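Local coordinates for protein 2-c-methyl-d-erythritol 2,4-cyclodiphosphate synthase (Plasmodium falciparum, PDB 4C81) that probably catalyses the zinc-dependent cyclisation of CDP-methylerythritol phosphate to methylerythritol cyclodiphosphate, with release of CMP, in non-mevalonate isoprenoid synthesis, at residues D63-Y66 / H67-D71; T43-G47 / G48-N52; K139-S142 / T143-I147. The protein carries 1 engineered substitution. All coordinates share one frame; numbering follows the deposited sequence.

Interaction 1: residues D63-Y66 / H67-D71. With ZN (zinc ion), chain B.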
ATOM      1  N   ASP A  63      -0.306 -12.703 -14.371  1.00 23.69           N
ATOM      2  CA  ASP A  63      -0.136 -13.138 -12.984  1.00 16.21           C
ATOM      3  C   ASP A  63       0.230 -11.961 -12.077  1.00 16.28           C
ATOM      4  O   ASP A  63       1.407 -11.709 -11.801  1.00 18.15           O
ATOM      5  CB  ASP A  63       0.918 -14.252 -12.896  1.00 18.08           C
ATOM      6  CG  ASP A  63       0.887 -14.993 -11.566  1.00 25.23           C
ATOM      7  OD1 ASP A  63       0.578 -14.373 -10.524  1.00 23.74           O
ATOM      8  OD2 ASP A  63       1.177 -16.207 -11.554  1.00 25.90           O
ATOM      9  N   ILE A  64      -0.793 -11.250 -11.612  1.00 16.49           N
ATOM     10  CA  ILE A  64      -0.597 -10.062 -10.774  1.00 17.97           C
ATOM     11  C   ILE A  64       0.216 -10.347  -9.508  1.00 21.14           C
ATOM     12  O   ILE A  64       0.929  -9.469  -9.019  1.00 19.28           O
ATOM     13  CB  ILE A  64      -1.946  -9.369 -10.391  1.00 16.48           C
ATOM     14  CG1 ILE A  64      -2.917 -10.361  -9.738  1.00 16.34           C
ATOM     15  CG2 ILE A  64      -2.576  -8.700 -11.617  1.00 17.63           C
ATOM     16  CD1 ILE A  64      -4.181  -9.719  -9.186  1.00 17.66           C
ATOM     17  N   ILE A  65       0.109 -11.563  -8.975  1.00 18.26           N
ATOM     18  CA  ILE A  65       0.835 -11.921  -7.755  1.00 13.15           C
ATOM     19  C   ILE A  65       2.339 -12.018  -8.028  1.00 16.52           C
ATOM     20  O   ILE A  65       3.147 -11.351  -7.369  1.00 16.66           O
ATOM     21  CB  ILE A  65       0.300 -13.231  -7.132  1.00 15.20           C
ATOM     22  CG1 ILE A  65      -1.131 -13.027  -6.620  1.00 22.26           C
ATOM     23  CG2 ILE A  65       1.191 -13.697  -6.001  1.00 22.04           C
ATOM     24  CD1 ILE A  65      -1.736 -14.268  -5.986  1.00 18.35           C
ATOM     25  N   TYR A  66       2.720 -12.842  -8.999  1.00 18.46           N
ATOM     26  CA  TYR A  66       4.137 -12.973  -9.346  1.00 18.06           C
ATOM     27  C   TYR A  66       4.753 -11.649  -9.792  1.00 19.81           C
ATOM     28  O   TYR A  66       5.874 -11.323  -9.391  1.00 22.05           O
ATOM     29  CB  TYR A  66       4.352 -14.040 -10.431  1.00 19.53           C
ATOM     30  CG  TYR A  66       4.370 -15.490  -9.954  1.00 19.39           C
ATOM     31  CD1 TYR A  66       4.338 -15.826  -8.597  1.00 17.98           C
ATOM     32  CD2 TYR A  66       4.467 -16.529 -10.875  1.00 29.38           C
ATOM     33  CE1 TYR A  66       4.371 -17.149  -8.179  1.00 16.61           C
ATOM     34  CE2 TYR A  66       4.505 -17.856 -10.463  1.00 22.27           C
ATOM     35  CZ  TYR A  66       4.455 -18.157  -9.119  1.00 20.61           C
ATOM     36  OH  TYR A  66       4.494 -19.468  -8.711  1.00 25.08           O
ATOM     37  N   HIS A  67       4.026 -10.889 -10.608  1.00 16.65           N
ATOM     38  CA  HIS A  67       4.534  -9.618 -11.117  1.00 17.37           C
ATOM     39  C   HIS A  67       4.713  -8.601  -9.987  1.00 17.78           C
ATOM     40  O   HIS A  67       5.750  -7.937  -9.905  1.00 20.42           O
ATOM     41  CB  HIS A  67       3.630  -9.044 -12.212  1.00 21.24           C
ATOM     42  CG  HIS A  67       3.448  -9.953 -13.389  1.00 15.18           C
ATOM     43  ND1 HIS A  67       2.532  -9.704 -14.388  1.00 21.87           N
ATOM     44  CD2 HIS A  67       4.048 -11.124 -13.711  1.00 22.86           C
ATOM     45  CE1 HIS A  67       2.580 -10.678 -15.279  1.00 22.77           C
ATOM     46  NE2 HIS A  67       3.494 -11.551 -14.893  1.00 23.60           N
ATOM     47  N   SER A  68       3.717  -8.485  -9.109  1.00 18.16           N
ATOM     48  CA  SER A  68       3.815  -7.539  -7.994  1.00 16.20           C
ATOM     49  C   SER A  68       4.913  -7.941  -7.004  1.00 15.11           C
ATOM     50  O   SER A  68       5.597  -7.078  -6.462  1.00 17.08           O
ATOM     51  CB  SER A  68       2.474  -7.386  -7.272  1.00 19.60           C
ATOM     52  OG  SER A  68       2.124  -8.559  -6.575  1.00 20.37           O
ATOM     53  N   ILE A  69       5.086  -9.242  -6.777  1.00 18.98           N
ATOM     54  CA  ILE A  69       6.186  -9.727  -5.934  1.00 15.95           C
ATOM     55  C   ILE A  69       7.544  -9.314  -6.517  1.00 19.52           C
ATOM     56  O   ILE A  69       8.398  -8.795  -5.796  1.00 18.09           O
ATOM     57  CB  ILE A  69       6.129 -11.261  -5.737  1.00 18.72           C
ATOM     58  CG1 ILE A  69       4.978 -11.638  -4.804  1.00 18.95           C
ATOM     59  CG2 ILE A  69       7.444 -11.780  -5.147  1.00 21.17           C
ATOM     60  CD1 ILE A  69       4.625 -13.110  -4.829  1.00 22.30           C
ATOM     61  N   VAL A  70       7.733  -9.527  -7.819  1.00 18.84           N
ATOM     62  CA  VAL A  70       8.980  -9.133  -8.488  1.00 16.58           C
ATOM     63  C   VAL A  70       9.244  -7.638  -8.315  1.00 18.64           C
ATOM     64  O   VAL A  70      10.328  -7.247  -7.886  1.00 19.60           O
ATOM     65  CB  VAL A  70       8.975  -9.494  -9.985  1.00 22.00           C
ATOM     66  CG1 VAL A  70      10.172  -8.875 -10.695  1.00 21.46           C
ATOM     67  CG2 VAL A  70       8.995 -10.996 -10.149  1.00 26.61           C
ATOM     68  N   ASP A  71       8.249  -6.806  -8.602  1.00 20.36           N
ATOM     69  CA  ASP A  71       8.440  -5.359  -8.490  1.00 20.59           C
ATOM     70  C   ASP A  71       8.603  -4.885  -7.044  1.00 14.02           C
ATOM     71  O   ASP A  71       9.215  -3.844  -6.806  1.00 18.95           O
ATOM     72  CB  ASP A  71       7.330  -4.596  -9.220  1.00 25.90           C
ATOM     73  CG  ASP A  71       7.548  -4.557 -10.729  1.00 46.06           C
ATOM     74  OD1 ASP A  71       8.694  -4.765 -11.193  1.00 31.29           O
ATOM     75  OD2 ASP A  71       6.570  -4.304 -11.456  1.00 33.81           O
TER
HETATM   76 ZN    ZN B1240       1.476  -7.952 -14.624  1.00 19.88          ZN
HETATM   77  O   HOH W   1       2.764  -6.748 -15.079  1.00 28.90           O

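Interaction 2: residues T43-G47 / G48-N52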
ATOM      1  N   THR A  43      -6.039 -18.048 -20.484  1.00 34.28           N
ATOM      2  CA  THR A  43      -6.449 -18.434 -19.131  1.00 34.94           C
ATOM      3  C   THR A  43      -5.589 -17.733 -18.071  1.00 26.60           C
ATOM      4  O   THR A  43      -4.363 -17.716 -18.174  1.00 30.00           O
ATOM      5  CB  THR A  43      -6.373 -19.975 -18.930  1.00 47.18           C
ATOM      6  OG1 THR A  43      -6.768 -20.312 -17.593  1.00 38.99           O
ATOM      7  CG2 THR A  43      -4.963 -20.501 -19.185  1.00 82.90           C
ATOM      8  N   LEU A  44      -6.242 -17.159 -17.060  1.00 23.00           N
ATOM      9  CA  LEU A  44      -5.546 -16.468 -15.966  1.00 26.82           C
ATOM     10  C   LEU A  44      -4.688 -17.419 -15.131  1.00 25.87           C
ATOM     11  O   LEU A  44      -5.107 -18.532 -14.807  1.00 22.40           O
ATOM     12  CB  LEU A  44      -6.554 -15.762 -15.042  1.00 19.88           C
ATOM     13  CG  LEU A  44      -6.008 -15.110 -13.760  1.00 24.36           C
ATOM     14  CD1 LEU A  44      -5.108 -13.929 -14.092  1.00 22.87           C
ATOM     15  CD2 LEU A  44      -7.151 -14.679 -12.850  1.00 21.66           C
ATOM     16  N   THR A  45      -3.486 -16.961 -14.790  1.00 22.64           N
ATOM     17  CA  THR A  45      -2.627 -17.626 -13.820  1.00 22.77           C
ATOM     18  C   THR A  45      -2.430 -16.665 -12.656  1.00 24.87           C
ATOM     19  O   THR A  45      -2.175 -15.479 -12.866  1.00 24.28           O
ATOM     20  CB  THR A  45      -1.253 -17.971 -14.421  1.00 28.68           C
ATOM     21  OG1 THR A  45      -1.433 -18.738 -15.618  1.00 37.89           O
ATOM     22  CG2 THR A  45      -0.411 -18.766 -13.427  1.00 31.90           C
ATOM     23  N   LEU A  46      -2.557 -17.180 -11.437  1.00 23.98           N
ATOM     24  CA  LEU A  46      -2.491 -16.359 -10.230  1.00 23.96           C
ATOM     25  C   LEU A  46      -1.628 -17.065  -9.181  1.00 20.11           C
ATOM     26  O   LEU A  46      -1.997 -18.125  -8.666  1.00 23.17           O
ATOM     27  CB  LEU A  46      -3.911 -16.099  -9.713  1.00 26.94           C
ATOM     28  CG  LEU A  46      -4.152 -14.929  -8.759  1.00 35.78           C
ATOM     29  CD1 LEU A  46      -3.717 -13.608  -9.376  1.00 25.59           C
ATOM     30  CD2 LEU A  46      -5.622 -14.875  -8.376  1.00 41.20           C
ATOM     31  N   GLY A  47      -0.472 -16.478  -8.875  1.00 18.45           N
ATOM     32  CA  GLY A  47       0.508 -17.103  -7.993  1.00 21.65           C
ATOM     33  C   GLY A  47       0.939 -18.468  -8.496  1.00 21.51           C
ATOM     34  O   GLY A  47       1.155 -19.388  -7.709  1.00 22.57           O
ATOM     35  N   GLY A  48       1.042 -18.595  -9.818  1.00 20.17           N
ATOM     36  CA  GLY A  48       1.386 -19.863 -10.459  1.00 27.32           C
ATOM     37  C   GLY A  48       0.251 -20.871 -10.574  1.00 36.37           C
ATOM     38  O   GLY A  48       0.464 -21.972 -11.077  1.00 30.44           O
ATOM     39  N   VAL A  49      -0.948 -20.507 -10.118  1.00 24.69           N
ATOM     40  CA  VAL A  49      -2.103 -21.407 -10.148  1.00 22.42           C
ATOM     41  C   VAL A  49      -3.040 -21.015 -11.284  1.00 23.30           C
ATOM     42  O   VAL A  49      -3.488 -19.871 -11.357  1.00 25.80           O
ATOM     43  CB  VAL A  49      -2.895 -21.365  -8.821  1.00 23.90           C
ATOM     44  CG1 VAL A  49      -4.068 -22.348  -8.865  1.00 26.17           C
ATOM     45  CG2 VAL A  49      -1.985 -21.668  -7.635  1.00 24.60           C
ATOM     46  N   LYS A  50      -3.341 -21.969 -12.166  1.00 25.55           N
ATOM     47  CA  LYS A  50      -4.273 -21.731 -13.264  1.00 22.60           C
ATOM     48  C   LYS A  50      -5.694 -21.554 -12.730  1.00 24.28           C
ATOM     49  O   LYS A  50      -6.143 -22.317 -11.875  1.00 25.69           O
ATOM     50  CB  LYS A  50      -4.241 -22.890 -14.265  1.00 32.48           C
ATOM     51  CG  LYS A  50      -2.941 -23.013 -15.041  1.00 36.67           C
ATOM     52  CD  LYS A  50      -2.822 -21.940 -16.111  1.00 50.49           C
ATOM     53  CE  LYS A  50      -1.569 -22.131 -16.950  1.00 97.96           C
ATOM     54  NZ  LYS A  50      -1.496 -21.153 -18.070  1.00 64.26           N
ATOM     55  N   ILE A  51      -6.380 -20.534 -13.243  1.00 23.38           N
ATOM     56  CA  ILE A  51      -7.752 -20.218 -12.858  1.00 20.13           C
ATOM     57  C   ILE A  51      -8.627 -20.470 -14.082  1.00 23.89           C
ATOM     58  O   ILE A  51      -8.745 -19.619 -14.961  1.00 24.81           O
ATOM     59  CB  ILE A  51      -7.896 -18.746 -12.397  1.00 22.43           C
ATOM     60  CG1 ILE A  51      -6.786 -18.363 -11.411  1.00 22.02           C
ATOM     61  CG2 ILE A  51      -9.257 -18.524 -11.765  1.00 21.14           C
ATOM     62  CD1 ILE A  51      -6.718 -19.225 -10.177  1.00 21.63           C
ATOM     63  N   ASN A  52      -9.239 -21.649 -14.128  1.00 27.99           N
ATOM     64  CA  ASN A  52      -9.860 -22.144 -15.360  1.00 31.38           C
ATOM     65  C   ASN A  52     -11.137 -21.418 -15.791  1.00 31.07           C
ATOM     66  O   ASN A  52     -11.527 -21.511 -16.953  1.00 28.37           O
ATOM     67  CB  ASN A  52     -10.134 -23.650 -15.242  1.00 31.36           C
ATOM     68  CG  ASN A  52      -8.868 -24.461 -14.989  1.00 49.54           C
ATOM     69  OD1 ASN A  52      -7.763 -24.041 -15.336  1.00 37.94           O
ATOM     70  ND2 ASN A  52      -9.029 -25.628 -14.378  1.00 83.17           N
TER
HETATM   71  O   HOH W   2      -9.609 -19.863 -18.557  1.00 39.40           O

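Interaction 3: residues K139-S142 / T143-I147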
ATOM      1  N   LYS A 139       2.750 -22.316  -1.589  1.00 25.12           N
ATOM      2  CA  LYS A 139       3.709 -23.359  -1.966  1.00 26.03           C
ATOM      3  C   LYS A 139       4.525 -22.936  -3.187  1.00 22.76           C
ATOM      4  O   LYS A 139       5.745 -23.108  -3.214  1.00 28.40           O
ATOM      5  CB  LYS A 139       2.989 -24.684  -2.244  1.00 26.17           C
ATOM      6  CG  LYS A 139       3.925 -25.854  -2.544  1.00 32.10           C
ATOM      7  CD  LYS A 139       3.155 -27.153  -2.708  1.00 82.96           C
ATOM      8  CE  LYS A 139       4.081 -28.304  -3.065  1.00 99.59           C
ATOM      9  NZ  LYS A 139       3.342 -29.587  -3.230  1.00 96.63           N
ATOM     10  N   ASN A 140       3.845 -22.379  -4.186  1.00 22.65           N
ATOM     11  CA  ASN A 140       4.494 -21.909  -5.407  1.00 23.22           C
ATOM     12  C   ASN A 140       5.478 -20.770  -5.139  1.00 26.49           C
ATOM     13  O   ASN A 140       6.598 -20.788  -5.640  1.00 24.93           O
ATOM     14  CB  ASN A 140       3.450 -21.459  -6.432  1.00 27.70           C
ATOM     15  CG  ASN A 140       2.688 -22.618  -7.050  1.00 27.87           C
ATOM     16  OD1 ASN A 140       3.038 -23.788  -6.863  1.00 30.52           O
ATOM     17  ND2 ASN A 140       1.639 -22.295  -7.800  1.00 26.52           N
ATOM     18  N   ILE A 141       5.057 -19.788  -4.345  1.00 20.09           N
ATOM     19  CA  ILE A 141       5.926 -18.660  -3.999  1.00 19.59           C
ATOM     20  C   ILE A 141       7.160 -19.125  -3.213  1.00 21.31           C
ATOM     21  O   ILE A 141       8.276 -18.662  -3.469  1.00 21.45           O
ATOM     22  CB  ILE A 141       5.170 -17.582  -3.184  1.00 19.02           C
ATOM     23  CG1 ILE A 141       4.091 -16.920  -4.039  1.00 21.21           C
ATOM     24  CG2 ILE A 141       6.134 -16.528  -2.655  1.00 19.15           C
ATOM     25  CD1 ILE A 141       3.089 -16.129  -3.237  1.00 19.50           C
ATOM     26  N   SER A 142       6.954 -20.034  -2.260  1.00 21.95           N
ATOM     27  CA  SER A 142       8.049 -20.570  -1.449  1.00 21.77           C
ATOM     28  C   SER A 142       9.083 -21.282  -2.319  1.00 27.01           C
ATOM     29  O   SER A 142      10.286 -21.156  -2.093  1.00 25.22           O
ATOM     30  CB  SER A 142       7.518 -21.520  -0.372  1.00 29.99           C
ATOM     31  OG  SER A 142       6.830 -22.617  -0.942  1.00 46.54           O
ATOM     32  N   THR A 143       8.602 -22.014  -3.320  1.00 27.90           N
ATOM     33  CA  THR A 143       9.474 -22.761  -4.226  1.00 31.90           C
ATOM     34  C   THR A 143      10.298 -21.843  -5.134  1.00 24.75           C
ATOM     35  O   THR A 143      11.512 -22.027  -5.264  1.00 41.11           O
ATOM     36  CB  THR A 143       8.655 -23.728  -5.112  1.00 34.26           C
ATOM     37  OG1 THR A 143       7.926 -24.642  -4.282  1.00 31.17           O
ATOM     38  CG2 THR A 143       9.568 -24.512  -6.049  1.00 50.15           C
ATOM     39  N   VAL A 144       9.642 -20.854  -5.739  1.00 22.98           N
ATOM     40  CA  VAL A 144      10.286 -19.985  -6.726  0.50 28.49           C
ATOM     41  C   VAL A 144      11.237 -18.975  -6.075  1.00 37.27           C
ATOM     42  O   VAL A 144      12.207 -18.546  -6.699  1.00 40.21           O
ATOM     43  CB  VAL A 144       9.248 -19.235  -7.595  0.50 32.16           C
ATOM     44  CG1 VAL A 144       9.937 -18.481  -8.718  0.50 36.14           C
ATOM     45  CG2 VAL A 144       8.228 -20.207  -8.175  0.50 53.63           C
ATOM     46  N   LEU A 145      10.960 -18.600  -4.827  1.00 22.72           N
ATOM     47  CA  LEU A 145      11.822 -17.662  -4.097  1.00 25.06           C
ATOM     48  C   LEU A 145      12.809 -18.362  -3.164  1.00 22.12           C
ATOM     49  O   LEU A 145      13.718 -17.722  -2.628  1.00 28.89           O
ATOM     50  CB  LEU A 145      10.980 -16.652  -3.304  1.00 21.62           C
ATOM     51  CG  LEU A 145      10.206 -15.619  -4.125  1.00 26.68           C
ATOM     52  CD1 LEU A 145       9.412 -14.693  -3.212  1.00 23.62           C
ATOM     53  CD2 LEU A 145      11.138 -14.813  -5.016  1.00 35.10           C
ATOM     54  N   ASN A 146      12.629 -19.671  -2.974  1.00 25.20           N
ATOM     55  CA  ASN A 146      13.459 -20.472  -2.073  1.00 31.54           C
ATOM     56  C   ASN A 146      13.399 -19.959  -0.627  1.00 32.34           C
ATOM     57  O   ASN A 146      14.426 -19.762   0.027  1.00 31.28           O
ATOM     58  CB  ASN A 146      14.908 -20.537  -2.589  1.00 38.17           C
ATOM     59  CG  ASN A 146      15.719 -21.659  -1.949  1.00 54.63           C
ATOM     60  OD1 ASN A 146      15.169 -22.593  -1.362  1.00 45.54           O
ATOM     61  ND2 ASN A 146      17.038 -21.569  -2.068  1.00 78.35           N
ATOM     62  N   ILE A 147      12.178 -19.732  -0.147  1.00 28.60           N
ATOM     63  CA  ILE A 147      11.942 -19.332   1.242  1.00 30.65           C
ATOM     64  C   ILE A 147      10.919 -20.265   1.878  1.00 25.95           C
ATOM     65  O   ILE A 147      10.292 -21.073   1.189  1.00 29.76           O
ATOM     66  CB  ILE A 147      11.466 -17.856   1.359  1.00 19.79           C
ATOM     67  CG1 ILE A 147      10.141 -17.631   0.613  1.00 26.94           C
ATOM     68  CG2 ILE A 147      12.542 -16.909   0.835  1.00 25.65           C
ATOM     69  CD1 ILE A 147       9.615 -16.203   0.709  1.00 27.55           C
TER

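Interaction 1: residues D63-Y66 / H67-D71
The carbonyl oxygen D63 O lies over one face of the H67 imidazole, a metal-binding ring. It sits 3.1 Å above the ring plane, offset toward the rim. The same oxygen accepts the backbone bond from H67 N at 3.0 Å. One carbonyl thus meets both the backbone and the ring of H67. The ring is fixed at two points. ND1 of H67 binds the zinc ion at 2.1 Å, and NE2 is hydrogen-bonded to S98. D15, H17 and a water complete the zinc site. The H67 torsion sets CG beside its own backbone N (chi1 -58°), which keeps the ring on the side of D63.

D63 is the N-cap of the helix. Its OD1 takes the N-H of Y66 at 3.0 Å, from above the carboxylate plane, in a nearly linear bond (N-H...O 177°). The carboxylate also receives G47 N on OD1 and G48 N on OD2, so it joins the helix start to a beta turn.

One turn on, the hydroxyl of S68 folds back on the helix. OG is 2.9 Å from I64 O and 3.1 Å from I65 O, and its single proton can serve either. On the same helix the side chains of I65 and I69 lie side by side, with CG2 of I65 3.7 Å from CD1 of I69.

I64-D71 form the first turns of helix 64-77. I64 and S68 pack on strand 170-181. I65, Y66 and I69 meet helix 130-145, while V70 and I69 lean on helix 97-111.

Interaction 2: residues T43-G47 / G48-N52
L46 and V49 close a beta hairpin, in which strands 43-46 and 49-51 run antiparallel and G47-G48 form the tight two-residue connection. The turn from L46 to V49 is type I'. Both glycines have positive phi, as this turn requires.

Backbone bonds come first. L46 N gives to V49 O at 2.8 Å, and V49 N returns to L46 O at 3.0 Å. Further along, I51 N reaches L44 O at 2.8 Å. Between these bonds T45 faces K50 as a non-hydrogen-bonded pair.

Apolar contacts lie on the face of L44, L46, V49 and I51. CG1 of I51 is 4.0 Å from L44 CD2 and from L46 CB. This face continues into the core, where L46 touches helix 64-77 and I51 touches I133 of helix 130-145. L44 packs on strand 54-57.

Polar side chains occupy the other face. K50 is bent at its second torsion (chi2 -75°), which carries the chain back across T45. The two side chains cross obliquely, and NZ of K50 makes a weak bond to T45 OG1 at 3.4 Å. The other branch of T45, CG2, rests on the backbone of G48. Two further polar links lie at the ends of the hairpin. At the turn, G47 O accepts a hydrogen bond from N140 ND2 of helix 130-145. At the open end a water accepts from T43 OG1 at 3.0 Å and donates to N52 O, also at 3.0 Å.

Interaction 3: residues K139-S142 / T143-I147
K139 O and T143 meet through two bonds at once. The backbone N of T143 gives to this oxygen at 3.1 Å, and its hydroxyl OG1 gives to the same atom at 2.9 Å. The T143 torsion sets OG1 beside its own backbone N (chi1 -59°), which turns the hydroxyl back toward the preceding turn, where K139 O lies. The two bonds from T143 are joined by S142 OG, 2.6 Å from K139 O and above its carbonyl plane. The one proton of this hydroxyl lies within reach of both K139 O and I138 O, so it cannot serve both fully at once.

The ordinary helical ladder continues with V144 N to N140 O and L145 N to I141 O, each 3.0 Å. On the inner side I141 and L145 lie side by side and point the same way. CG2 of I141 is 3.8 Å from CD1 of L145. This apolar stripe faces I121 and I116 of strand 114-124, and I152 of strand 152-157.

The helix then ends in a turn at N146, which takes positive phi (59°) and redirects the chain. I147 N reaches back to S142 O at 3.1 Å. N146 N makes a weak bond to T143 O at 3.5 Å. I147 CG1 comes down near S142 CA, and the I147 side chain packs on I152 and I116, so the turn leads the chain back toward the sheet.

The S142 and T143 hydroxyls thus turn back on carbonyls of their own helix, and the S142 carbonyl in the last turn is met by I147 N.

The three contacts are local and follow in series; none encloses or crosses another. Interaction 2 comes first, where the chain reverses in a hairpin. Interaction 1 follows a short way on, at the start of helix 64-77. Interaction 3 comes much later, at the C-terminal end of helix 130-145, within the beta-alpha-beta unit of strands 114-124 and 152-157. They meet in space. The backbone N-H groups of the hairpin turn give to the cap residue of one helix, and its G47 carbonyl accepts from N140 of the other. The helices also pack directly, through Y66 against N140 and I69 against I141 and L145. Together they tie the hairpin to both helices; only interaction 1 holds a zinc ligand.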